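Local coordinates for ribosomal RNA processing protein 6 (Trypanosoma brucei brucei, PDB 4NLB) that probably acts as a 3'-5' exoribonuclease on RNA, here as its catalytic core, in rRNA processing with the nuclear exosome, at residues 19-24 and 33-38; 43-48 and 165-170; 95-100 and 152-157. All coordinates share one frame; numbering follows the deposited sequence.

Interaction 1: residues 19-24 and 33-38; sequences PFRPVY and VGEPGV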
# COMPACT_ATOMS: atom_id res chain seq x y z
N PRO A 19 1.47 16.69 8.60
CA PRO A 19 0.92 15.38 9.02
C PRO A 19 -0.42 15.00 8.36
O PRO A 19 -1.29 15.85 8.17
CB PRO A 19 0.81 15.52 10.54
CG PRO A 19 1.78 16.61 10.90
CD PRO A 19 1.69 17.57 9.76
N PHE A 20 -0.57 13.70 8.03
CA PHE A 20 -1.78 13.13 7.46
C PHE A 20 -2.96 13.36 8.42
O PHE A 20 -2.83 13.14 9.62
CB PHE A 20 -1.58 11.62 7.18
CG PHE A 20 -2.81 10.85 6.75
CD1 PHE A 20 -3.34 11.00 5.47
CD2 PHE A 20 -3.43 9.95 7.63
CE1 PHE A 20 -4.48 10.28 5.07
CE2 PHE A 20 -4.54 9.20 7.22
CZ PHE A 20 -5.07 9.38 5.94
N ARG A 21 -4.08 13.86 7.89
CA ARG A 21 -5.28 14.07 8.66
C ARG A 21 -6.39 13.22 8.04
O ARG A 21 -6.79 13.45 6.90
CB ARG A 21 -5.66 15.54 8.76
CG ARG A 21 -6.86 15.75 9.67
CD ARG A 21 -7.47 17.13 9.53
NE ARG A 21 -6.65 18.14 10.19
CZ ARG A 21 -6.80 18.53 11.45
NH1 ARG A 21 -7.76 17.99 12.21
NH2 ARG A 21 -6.02 19.47 11.96
N PRO A 22 -6.83 12.16 8.75
CA PRO A 22 -7.84 11.27 8.17
C PRO A 22 -9.24 11.86 8.02
O PRO A 22 -9.72 12.59 8.87
CB PRO A 22 -7.85 10.09 9.15
CG PRO A 22 -7.51 10.68 10.44
CD PRO A 22 -6.44 11.71 10.11
N VAL A 23 -9.90 11.53 6.91
CA VAL A 23 -11.30 11.86 6.65
C VAL A 23 -11.89 10.45 6.49
O VAL A 23 -11.44 9.67 5.64
CB VAL A 23 -11.54 12.80 5.43
CG1 VAL A 23 -13.03 13.10 5.25
CG2 VAL A 23 -10.75 14.10 5.58
N TYR A 24 -12.77 10.07 7.41
CA TYR A 24 -13.29 8.71 7.49
C TYR A 24 -14.78 8.66 7.77
O TYR A 24 -15.35 9.61 8.33
CB TYR A 24 -12.52 7.95 8.58
CG TYR A 24 -12.74 8.50 9.97
CD1 TYR A 24 -12.13 9.68 10.38
CD2 TYR A 24 -13.55 7.83 10.89
CE1 TYR A 24 -12.35 10.21 11.65
CE2 TYR A 24 -13.77 8.35 12.17
CZ TYR A 24 -13.17 9.54 12.54
OH TYR A 24 -13.34 10.06 13.81
N VAL A 33 -14.14 14.16 10.34
CA VAL A 33 -12.79 14.68 10.07
C VAL A 33 -11.95 14.37 11.33
O VAL A 33 -12.34 14.74 12.44
CB VAL A 33 -12.73 16.17 9.63
CG1 VAL A 33 -11.29 16.62 9.43
CG2 VAL A 33 -13.54 16.39 8.37
N GLY A 34 -10.87 13.65 11.13
CA GLY A 34 -9.98 13.23 12.21
C GLY A 34 -8.93 14.23 12.61
O GLY A 34 -9.04 15.43 12.32
N GLU A 35 -7.88 13.73 13.30
CA GLU A 35 -6.79 14.53 13.83
C GLU A 35 -5.41 13.94 13.51
O GLU A 35 -5.24 12.73 13.65
CB GLU A 35 -6.95 14.69 15.35
CG GLU A 35 -7.81 15.88 15.74
CD GLU A 35 -7.12 17.24 15.67
OE1 GLU A 35 -6.05 17.40 16.31
OE2 GLU A 35 -7.67 18.15 15.01
N PRO A 36 -4.40 14.78 13.17
CA PRO A 36 -3.05 14.25 12.90
C PRO A 36 -2.45 13.49 14.09
O PRO A 36 -2.61 13.91 15.23
CB PRO A 36 -2.24 15.52 12.60
CG PRO A 36 -3.24 16.47 12.10
CD PRO A 36 -4.43 16.24 12.96
N GLY A 37 -1.82 12.35 13.79
CA GLY A 37 -1.19 11.49 14.79
C GLY A 37 -2.16 10.77 15.71
O GLY A 37 -1.77 10.33 16.79
N VAL A 38 -3.43 10.67 15.29
CA VAL A 38 -4.50 10.01 16.04
C VAL A 38 -5.23 9.06 15.09
O VAL A 38 -5.77 9.49 14.07
CB VAL A 38 -5.46 11.06 16.70
CG1 VAL A 38 -6.71 10.41 17.29
CG2 VAL A 38 -4.75 11.90 17.75
O HOH W 1 -1.77 10.91 11.25

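Interaction 2: residues 43-48 and 165-170; sequences ERIKAV and YIVNLF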
# COMPACT_ATOMS: atom_id res chain seq x y z
N GLU A 43 -9.66 3.62 20.33
CA GLU A 43 -10.50 3.25 21.49
C GLU A 43 -11.46 2.10 21.14
O GLU A 43 -11.73 1.28 22.00
CB GLU A 43 -11.30 4.45 22.02
CG GLU A 43 -10.45 5.63 22.45
CD GLU A 43 -11.16 6.97 22.46
OE1 GLU A 43 -11.01 7.74 21.49
OE2 GLU A 43 -11.86 7.26 23.46
N ARG A 44 -11.98 2.05 19.89
CA ARG A 44 -12.88 0.98 19.46
C ARG A 44 -12.12 -0.36 19.41
O ARG A 44 -12.52 -1.32 20.07
CB ARG A 44 -13.50 1.30 18.08
CG ARG A 44 -14.56 0.29 17.64
CD ARG A 44 -15.96 0.60 18.17
NE ARG A 44 -16.54 1.86 17.64
CZ ARG A 44 -17.08 2.00 16.43
NH1 ARG A 44 -17.11 0.97 15.59
NH2 ARG A 44 -17.57 3.17 16.05
N ILE A 45 -11.03 -0.39 18.64
CA ILE A 45 -10.16 -1.55 18.47
C ILE A 45 -9.64 -2.09 19.84
O ILE A 45 -9.67 -3.29 20.05
CB ILE A 45 -9.02 -1.27 17.44
CG1 ILE A 45 -9.62 -1.00 16.04
CG2 ILE A 45 -8.02 -2.40 17.41
CD1 ILE A 45 -8.63 -0.51 14.94
N LYS A 46 -9.25 -1.20 20.77
CA LYS A 46 -8.79 -1.62 22.11
C LYS A 46 -9.92 -2.16 22.98
O LYS A 46 -9.64 -2.94 23.88
CB LYS A 46 -8.07 -0.48 22.84
CG LYS A 46 -6.68 -0.20 22.29
CD LYS A 46 -6.21 1.21 22.61
CE LYS A 46 -5.07 1.54 21.67
NZ LYS A 46 -4.64 2.95 21.78
N ALA A 47 -11.17 -1.74 22.73
CA ALA A 47 -12.37 -2.16 23.48
C ALA A 47 -13.07 -3.40 22.91
O ALA A 47 -14.01 -3.91 23.51
CB ALA A 47 -13.35 -1.01 23.56
N VAL A 48 -12.62 -3.87 21.73
CA VAL A 48 -13.23 -5.00 21.03
C VAL A 48 -12.43 -6.28 21.21
O VAL A 48 -11.21 -6.30 21.00
CB VAL A 48 -13.51 -4.67 19.52
CG1 VAL A 48 -13.68 -5.93 18.68
CG2 VAL A 48 -14.74 -3.78 19.39
N TYR A 165 -10.71 1.23 8.23
CA TYR A 165 -10.07 0.73 9.43
C TYR A 165 -10.59 -0.65 9.77
O TYR A 165 -11.79 -0.91 9.65
CB TYR A 165 -10.33 1.72 10.60
CG TYR A 165 -9.69 3.07 10.36
CD1 TYR A 165 -8.39 3.33 10.77
CD2 TYR A 165 -10.39 4.09 9.72
CE1 TYR A 165 -7.81 4.58 10.57
CE2 TYR A 165 -9.80 5.33 9.47
CZ TYR A 165 -8.50 5.56 9.88
OH TYR A 165 -7.91 6.78 9.64
N ILE A 166 -9.68 -1.55 10.18
CA ILE A 166 -9.99 -2.94 10.46
C ILE A 166 -10.19 -3.26 11.95
O ILE A 166 -9.27 -3.08 12.75
CB ILE A 166 -8.98 -3.93 9.83
CG1 ILE A 166 -8.48 -3.47 8.45
CG2 ILE A 166 -9.55 -5.36 9.78
CD1 ILE A 166 -7.04 -3.78 8.24
N VAL A 167 -11.39 -3.76 12.28
CA VAL A 167 -11.73 -4.22 13.62
C VAL A 167 -11.76 -5.77 13.49
O VAL A 167 -12.50 -6.31 12.67
CB VAL A 167 -13.07 -3.62 14.15
CG1 VAL A 167 -13.43 -4.21 15.51
CG2 VAL A 167 -12.99 -2.10 14.24
N ASN A 168 -10.90 -6.45 14.26
CA ASN A 168 -10.71 -7.90 14.28
C ASN A 168 -10.03 -8.42 13.02
O ASN A 168 -10.51 -9.35 12.35
CB ASN A 168 -11.96 -8.69 14.67
CG ASN A 168 -12.12 -8.74 16.17
OD1 ASN A 168 -11.15 -8.67 16.93
ND2 ASN A 168 -13.34 -8.81 16.64
N LEU A 169 -8.84 -7.86 12.76
CA LEU A 169 -7.92 -8.26 11.73
C LEU A 169 -7.18 -9.50 12.25
O LEU A 169 -6.84 -9.57 13.44
CB LEU A 169 -6.89 -7.14 11.48
CG LEU A 169 -5.56 -7.49 10.77
CD1 LEU A 169 -5.79 -7.83 9.31
CD2 LEU A 169 -4.60 -6.35 10.84
N PHE A 170 -6.94 -10.47 11.35
CA PHE A 170 -6.11 -11.62 11.63
C PHE A 170 -5.13 -11.72 10.49
O PHE A 170 -5.53 -11.94 9.34
CB PHE A 170 -6.91 -12.92 11.82
CG PHE A 170 -6.04 -14.11 12.17
CD1 PHE A 170 -5.37 -14.82 11.17
CD2 PHE A 170 -5.90 -14.53 13.48
CE1 PHE A 170 -4.59 -15.93 11.49
CE2 PHE A 170 -5.10 -15.63 13.80
CZ PHE A 170 -4.47 -16.33 12.80

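Interaction 3: residues 95-100 and 152-157; sequences VDLEHH and REDVRW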
# COMPACT_ATOMS: atom_id res chain seq x y z
N VAL A 95 -8.90 -10.79 2.48
CA VAL A 95 -8.71 -9.53 1.79
C VAL A 95 -7.27 -9.32 1.37
O VAL A 95 -6.35 -9.66 2.09
CB VAL A 95 -9.25 -8.32 2.63
CG1 VAL A 95 -9.33 -7.04 1.78
CG2 VAL A 95 -10.61 -8.62 3.26
N ASP A 96 -7.10 -8.75 0.17
CA ASP A 96 -5.82 -8.35 -0.39
C ASP A 96 -6.01 -7.08 -1.18
O ASP A 96 -7.12 -6.77 -1.62
CB ASP A 96 -5.14 -9.44 -1.23
CG ASP A 96 -3.64 -9.22 -1.31
OD1 ASP A 96 -3.07 -8.69 -0.32
OD2 ASP A 96 -3.05 -9.52 -2.36
N LEU A 97 -4.91 -6.34 -1.36
CA LEU A 97 -4.86 -5.07 -2.05
C LEU A 97 -3.72 -5.07 -3.03
O LEU A 97 -2.67 -5.62 -2.74
CB LEU A 97 -4.63 -3.94 -1.01
CG LEU A 97 -5.82 -3.14 -0.46
CD1 LEU A 97 -6.83 -4.00 0.21
CD2 LEU A 97 -5.36 -2.09 0.52
N GLU A 98 -3.93 -4.45 -4.18
CA GLU A 98 -2.91 -4.22 -5.21
C GLU A 98 -2.68 -2.71 -5.25
O GLU A 98 -3.63 -1.93 -5.09
CB GLU A 98 -3.31 -4.83 -6.57
CG GLU A 98 -3.22 -6.35 -6.60
CD GLU A 98 -1.94 -7.01 -6.12
OE1 GLU A 98 -0.85 -6.44 -6.35
OE2 GLU A 98 -2.02 -8.09 -5.50
N HIS A 99 -1.43 -2.29 -5.37
CA HIS A 99 -1.05 -0.88 -5.25
C HIS A 99 -0.18 -0.38 -6.40
O HIS A 99 0.41 -1.18 -7.13
CB HIS A 99 -0.29 -0.75 -3.91
CG HIS A 99 -0.03 0.63 -3.38
ND1 HIS A 99 1.24 1.15 -3.37
CD2 HIS A 99 -0.85 1.48 -2.72
CE1 HIS A 99 1.14 2.33 -2.77
NE2 HIS A 99 -0.10 2.56 -2.36
N HIS A 100 -0.11 0.96 -6.57
CA HIS A 100 0.77 1.61 -7.55
C HIS A 100 1.58 2.65 -6.82
O HIS A 100 1.01 3.44 -6.07
CB HIS A 100 0.02 2.23 -8.73
CG HIS A 100 0.95 2.91 -9.70
ND1 HIS A 100 1.74 2.18 -10.58
CD2 HIS A 100 1.23 4.22 -9.85
CE1 HIS A 100 2.46 3.07 -11.25
NE2 HIS A 100 2.19 4.31 -10.84
N ARG A 152 0.93 -5.27 6.95
CA ARG A 152 1.59 -4.00 7.30
C ARG A 152 1.30 -2.84 6.33
O ARG A 152 0.90 -1.77 6.78
CB ARG A 152 3.11 -4.14 7.54
CG ARG A 152 3.65 -3.01 8.43
CD ARG A 152 5.00 -3.34 9.03
NE ARG A 152 5.02 -3.13 10.48
CZ ARG A 152 4.72 -4.07 11.38
NH1 ARG A 152 4.37 -5.29 10.98
NH2 ARG A 152 4.77 -3.80 12.67
N GLU A 153 1.49 -3.06 5.02
CA GLU A 153 1.25 -2.06 3.99
C GLU A 153 -0.25 -1.78 3.82
O GLU A 153 -0.64 -0.61 3.83
CB GLU A 153 1.87 -2.51 2.67
CG GLU A 153 3.39 -2.38 2.65
CD GLU A 153 4.09 -2.83 1.38
OE1 GLU A 153 3.79 -3.94 0.88
OE2 GLU A 153 4.99 -2.09 0.91
N ASP A 154 -1.07 -2.84 3.73
CA ASP A 154 -2.52 -2.81 3.55
C ASP A 154 -3.26 -1.93 4.54
O ASP A 154 -4.09 -1.12 4.14
CB ASP A 154 -3.11 -4.22 3.54
CG ASP A 154 -2.65 -5.07 2.39
OD1 ASP A 154 -1.80 -4.60 1.61
OD2 ASP A 154 -3.14 -6.19 2.25
N VAL A 155 -2.93 -2.08 5.81
CA VAL A 155 -3.52 -1.31 6.92
C VAL A 155 -3.39 0.21 6.65
O VAL A 155 -4.35 0.96 6.81
CB VAL A 155 -2.92 -1.78 8.27
CG1 VAL A 155 -3.17 -0.78 9.39
CG2 VAL A 155 -3.47 -3.14 8.65
N ARG A 156 -2.20 0.63 6.20
CA ARG A 156 -1.87 2.02 5.92
C ARG A 156 -2.53 2.51 4.62
O ARG A 156 -3.04 3.63 4.58
CB ARG A 156 -0.34 2.20 5.90
CG ARG A 156 0.28 2.04 7.28
CD ARG A 156 1.78 1.85 7.20
NE ARG A 156 2.32 1.36 8.47
CZ ARG A 156 3.19 2.03 9.23
NH1 ARG A 156 3.63 3.23 8.86
NH2 ARG A 156 3.62 1.50 10.37
N TRP A 157 -2.55 1.65 3.59
CA TRP A 157 -3.16 1.93 2.29
C TRP A 157 -4.66 2.18 2.44
O TRP A 157 -5.18 3.14 1.87
CB TRP A 157 -2.90 0.76 1.33
CG TRP A 157 -1.45 0.50 0.97
CD1 TRP A 157 -0.37 1.30 1.23
CD2 TRP A 157 -0.95 -0.62 0.23
NE1 TRP A 157 0.77 0.74 0.70
CE2 TRP A 157 0.45 -0.45 0.10
CE3 TRP A 157 -1.54 -1.77 -0.33
CZ2 TRP A 157 1.25 -1.37 -0.58
CZ3 TRP A 157 -0.74 -2.70 -0.96
CH2 TRP A 157 0.64 -2.50 -1.09
O HOH W 2 -0.76 -7.17 -0.12

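Interaction 1: residues 19-24 and 33-38
The guanidinium of Arg-21 carries Pro-36 on one face, with CD of Pro-36 3.6 Å from CZ of Arg-21, over the centre of the group. Two acceptors sit at its edge. NH1 of Arg-21 gives one bond to Gly-34 O at 2.9 Å, in the carbonyl plane but bent. It gives a straighter one to Glu-35 OE2 at 2.8 Å, as part of a salt bridge. That carboxylate oxygen is met from above its plane, and the guanidinium and carboxylate planes stand 73° apart. The Arg-21 chain bends at chi3 (-75°), which turns the group across the Pro-36 ring. The Tyr-24 ring meets Gly-34 with its edge, CE1 lying 3.9 Å from Gly-34 CA. The same ring also meets those of His-32 and Phe-41.

The backbones are tied by Gly-34 N to Pro-22 O at 2.7 Å. Farther along, a water receives the N-H of Gly-37 and donates to Phe-20 O. Pro-19 CB packs on Pro-36 CB at 3.7 Å. Gly-37 is the third residue of a type II turn from Glu-35 to Val-38. The two chain stretches leave the open end of a two-stranded antiparallel beta hairpin, strands 23-25 and 31-33, where Val-23 and Val-33 form a non-hydrogen-bonded pair.

Interaction 2: residues 43-48 and 165-170
Val-48 and Val-167 form the tight part of this contact, their side chains crossing at about a right angle. CG1 of Val-48 touches CG1 of Val-167 at 3.6 Å. The same methyl lies 3.5 Å from ND2 of Asn-168. With chi1 of Val-48 at 160°, CG1 is opposite the backbone N and can reach both partners. The Asn-168 amide is held by other bonds: ND2 donates to the backbone oxygens of Pro-142 and Ser-49. Ile-45 packs one turn back on the helix. Its terminal CD1 presses on the carbonyl oxygen of Ile-166 at 3.4 Å, and its CG1 meets CG2 of Val-167 at 4.0 Å.

In the fold, helix 42-47 and the residue that follows it, Val-48, lie against the loop that joins helix 152-162 to strand 169-171, an outermost strand of the six-stranded exonuclease sheet. Ile-45 also touches Arg-258 and Ser-261 of helix 249-261.

The packing is looser at Arg-44. Only its aliphatic part approaches, CG standing 4.4 Å from CG2 of Val-167. Its charged end is engaged by a salt bridge from NH1 to Glu-27. Glu-43, Lys-46 and Ala-47 are solvent-exposed and do not touch the loop.

Interaction 3: residues 95-100 and 152-157
His-99 points its ring off the strand with CG anti to the backbone N (chi1 -168°), and Trp-157 swings its indole off the helix with CG anti to the carbonyl carbon (chi1 -64°). The two rings end up face to face. The imidazole lies over the five-membered ring of the indole, with centroids 3.9 Å apart and planes only 4° from parallel. CB of His-99 then covers the six-membered ring as a CH-pi contact, 3.6 Å from its centroid. The opposite face of the indole is packed by CB of Glu-153, from its own helix. At the indole edge sits Leu-97, whose CB is 3.8 Å from CE3 of Trp-157. The indole is thus sandwiched between His-99 of the strand and Glu-153 of its own helix.

Beyond Leu-97, towards the start of the strand segment, acidic groups gather. OD1 of Asp-96 and OD2 of Asp-154 come within 3.6 Å, their carboxylates inclined to each other. A water stands 2.8 Å from OD1 of Asp-96 and 3.3 Å from OD1 of Asp-154. Asp-222, from helix 213-224, brings a further carboxylate close to those of Asp-96 and Glu-98. The Asp-96, Leu-97, Glu-98 run matches the D-x-E signature of DEDD exonucleases. With Asp-154 and Asp-222 it is consistent with the acidic cluster that holds two metal ions in relatives, set on an RNase H-like sheet.

Along the chain, interaction 1 is complete before interaction 2 opens, and interaction 3 falls wholly between the two segments of interaction 2. Their centres lie about 17 to 19 Å apart. Interactions 1 and 2 meet through Tyr-165, which packs on Pro-22 and Tyr-24. Interactions 2 and 3 meet where Ile-166 and Leu-169 touch Val-155 of helix 152-162. Interactions 1 and 3 do not touch, their nearest atoms being about 6 Å apart. Strands 92-100 and 169-171 belong to one six-stranded sheet, with strand 145-148 between them. The hairpin, through Tyr-165, and helix 42-47 pack near strand 169-171, an outermost strand, while interaction 3 lies near the centre of the chain, at the probable active site.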